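Local coordinates for protein putative N-acetylmuramoyl-L-alanine amidase,autolysin cwp6 (Peptoclostridium difficile, PDB 5J72) that probably cleaves the amide bond between N-acetylmuramic acid and L-alanine in peptidoglycan as a zinc-dependent autolysin, carrying CWB2 modules that attach it to the cell wall, at residues H256-I261 against Y300-S305. Residues are numbered along the deposited sequence; the frame is centred on the assembly and turned at random.
Sequences HDVNKI and YNWLSS
With CG trans to the backbone N (chi1 -176°), Trp302 swings its indole out from helix 297-306 until the ring meets Val258, whereas Leu303 holds CG anti to its carbonyl carbon (chi1 -69°) and presents both methyls to Ile261. The indole touches chiefly through the outer corner of its six-membered ring: CH2 lies 4.0 Å from CG1 of Val258 and equally close to that residue's CB, and the methyl approaches the ring obliquely while the two side chains cross at about a right angle. Ile261 and Leu303 instead meet tip to tip. Ile261 CD1 comes within 3.8 Å of Leu303 CD1, and Ile261 CG2 lies 3.9 Å from Leu303 CD2, so that two branches of the isoleucine face the forked end of the leucine.

The contact lays helix 297-306 against the loop that leads into strand 260-265 and the first residues of that strand, part of the parallel four-stranded sheet of the second CWB2 module. Trp302 also packs on Leu246 and Ala249 of helix 241-253, and Ile261 rests on Leu308 and Ala311 of the neighbouring strand. Ser304 OG bonds back to Tyr300 O at 2.7 Å, from the opposite face of the carbonyl plane to Ser304 N, so the hydroxyl donates within its own helix. Just beyond the contact, Gln306 at the end of the same helix donates from NE2 to Val258 O, a polar tie beside the apolar one. What joins segments 256-261 and 300-305 directly is aliphatic and aromatic carbon alone, a largely buried hydrophobic seam whose cohesion comes from dispersion and the exclusion of water.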
loop_
_atom_site.group_PDB
_atom_site.type_symbol
_atom_site.label_atom_id
_atom_site.label_comp_id
_atom_site.label_asym_id
_atom_site.label_seq_id
_atom_site.Cartn_x
_atom_site.Cartn_y
_atom_site.Cartn_z
ATOM N N HIS A 256 22.632 8.265 -11.290
ATOM C CA HIS A 256 23.262 8.322 -9.966
ATOM C C HIS A 256 23.605 6.884 -9.608
ATOM O O HIS A 256 23.082 5.953 -10.219
ATOM C CB HIS A 256 22.353 8.960 -8.900
ATOM C CG HIS A 256 20.997 8.339 -8.853
ATOM N ND1 HIS A 256 19.901 8.931 -9.451
ATOM C CD2 HIS A 256 20.559 7.182 -8.298
ATOM C CE1 HIS A 256 18.856 8.138 -9.273
ATOM N NE2 HIS A 256 19.219 7.075 -8.581
ATOM N N ASP A 257 24.466 6.697 -8.616
ATOM C CA ASP A 257 24.872 5.331 -8.335
ATOM C C ASP A 257 23.786 4.407 -7.843
ATOM O O ASP A 257 23.004 4.775 -6.962
ATOM C CB ASP A 257 25.982 5.338 -7.239
ATOM C CG ASP A 257 27.324 5.928 -7.704
ATOM O OD1 ASP A 257 28.145 6.261 -6.845
ATOM O OD2 ASP A 257 27.529 6.063 -8.934
ATOM N N VAL A 258 23.762 3.222 -8.386
ATOM C CA VAL A 258 22.871 2.218 -7.863
ATOM C C VAL A 258 23.617 1.527 -6.696
ATOM O O VAL A 258 24.650 0.905 -6.925
ATOM C CB VAL A 258 22.469 1.222 -8.945
ATOM C CG1 VAL A 258 21.851 -0.039 -8.317
ATOM C CG2 VAL A 258 21.457 1.889 -9.888
ATOM N N ASN A 259 23.116 1.654 -5.461
ATOM C CA ASN A 259 23.782 0.978 -4.346
ATOM C C ASN A 259 22.808 0.232 -3.438
ATOM O O ASN A 259 23.196 -0.266 -2.400
ATOM C CB ASN A 259 24.589 1.965 -3.546
ATOM C CG ASN A 259 23.787 3.092 -3.031
ATOM O OD1 ASN A 259 22.542 3.041 -2.974
ATOM N ND2 ASN A 259 24.431 4.199 -2.711
ATOM N N LYS A 260 21.549 0.145 -3.838
ATOM C CA LYS A 260 20.544 -0.568 -3.066
ATOM C C LYS A 260 19.605 -1.263 -4.058
ATOM O O LYS A 260 19.310 -0.683 -5.118
ATOM C CB LYS A 260 19.750 0.442 -2.200
ATOM C CG LYS A 260 18.363 -0.068 -1.826
ATOM C CD LYS A 260 17.813 0.658 -0.524
ATOM C CE LYS A 260 18.165 2.102 -0.409
ATOM N NZ LYS A 260 17.343 2.785 0.682
ATOM N N ILE A 261 19.159 -2.488 -3.767
ATOM C CA ILE A 261 18.209 -3.126 -4.655
ATOM C C ILE A 261 17.068 -3.732 -3.837
ATOM O O ILE A 261 17.226 -4.096 -2.678
ATOM C CB ILE A 261 18.841 -4.228 -5.552
ATOM C CG1 ILE A 261 19.489 -5.339 -4.692
ATOM C CG2 ILE A 261 19.869 -3.573 -6.507
ATOM C CD1 ILE A 261 19.990 -6.500 -5.590
ATOM N N TYR A 300 23.647 -10.931 -11.798
ATOM C CA TYR A 300 24.659 -11.166 -10.761
ATOM C C TYR A 300 25.982 -10.517 -11.118
ATOM O O TYR A 300 26.605 -9.866 -10.274
ATOM C CB TYR A 300 24.809 -12.701 -10.524
ATOM C CG TYR A 300 25.833 -12.993 -9.444
ATOM C CD1 TYR A 300 25.497 -12.905 -8.099
ATOM C CD2 TYR A 300 27.147 -13.328 -9.773
ATOM C CE1 TYR A 300 26.445 -13.149 -7.094
ATOM C CE2 TYR A 300 28.106 -13.567 -8.783
ATOM C CZ TYR A 300 27.750 -13.484 -7.446
ATOM O OH TYR A 300 28.700 -13.755 -6.476
ATOM N N ASN A 301 26.456 -10.643 -12.394
ATOM C CA ASN A 301 27.769 -10.048 -12.711
ATOM C C ASN A 301 27.754 -8.551 -12.598
ATOM O O ASN A 301 28.716 -7.961 -12.119
ATOM C CB ASN A 301 28.256 -10.471 -14.167
ATOM C CG ASN A 301 28.503 -11.977 -14.266
ATOM O OD1 ASN A 301 28.929 -12.577 -13.272
ATOM N ND2 ASN A 301 28.176 -12.683 -15.362
ATOM N N TRP A 302 26.674 -7.908 -13.021
ATOM C CA TRP A 302 26.622 -6.429 -12.920
ATOM C C TRP A 302 26.485 -6.021 -11.441
ATOM O O TRP A 302 27.217 -5.139 -10.990
ATOM C CB TRP A 302 25.420 -5.955 -13.777
ATOM C CG TRP A 302 25.307 -4.458 -13.849
ATOM C CD1 TRP A 302 26.032 -3.613 -14.626
ATOM C CD2 TRP A 302 24.449 -3.626 -13.054
ATOM N NE1 TRP A 302 25.707 -2.322 -14.362
ATOM C CE2 TRP A 302 24.723 -2.293 -13.406
ATOM C CE3 TRP A 302 23.452 -3.887 -12.084
ATOM C CZ2 TRP A 302 24.047 -1.209 -12.826
ATOM C CZ3 TRP A 302 22.785 -2.816 -11.512
ATOM C CH2 TRP A 302 23.090 -1.489 -11.884
ATOM N N LEU A 303 25.578 -6.656 -10.683
ATOM C CA LEU A 303 25.408 -6.300 -9.261
ATOM C C LEU A 303 26.720 -6.501 -8.499
ATOM O O LEU A 303 27.047 -5.711 -7.619
ATOM C CB LEU A 303 24.353 -7.210 -8.630
ATOM C CG LEU A 303 22.901 -6.995 -9.118
ATOM C CD1 LEU A 303 22.063 -8.065 -8.429
ATOM C CD2 LEU A 303 22.392 -5.527 -8.798
ATOM N N SER A 304 27.486 -7.577 -8.853
ATOM C CA SER A 304 28.748 -7.820 -8.142
ATOM C C SER A 304 29.668 -6.659 -8.308
ATOM O O SER A 304 30.399 -6.341 -7.380
ATOM C CB SER A 304 29.443 -9.089 -8.653
ATOM O OG SER A 304 28.591 -10.201 -8.482
ATOM N N SER A 305 29.641 -5.981 -9.474
ATOM C CA SER A 305 30.538 -4.848 -9.649
ATOM C C SER A 305 29.951 -3.496 -9.182
ATOM O O SER A 305 30.638 -2.471 -9.297
ATOM C CB SER A 305 30.942 -4.744 -11.122
ATOM O OG SER A 305 31.149 -6.045 -11.640
#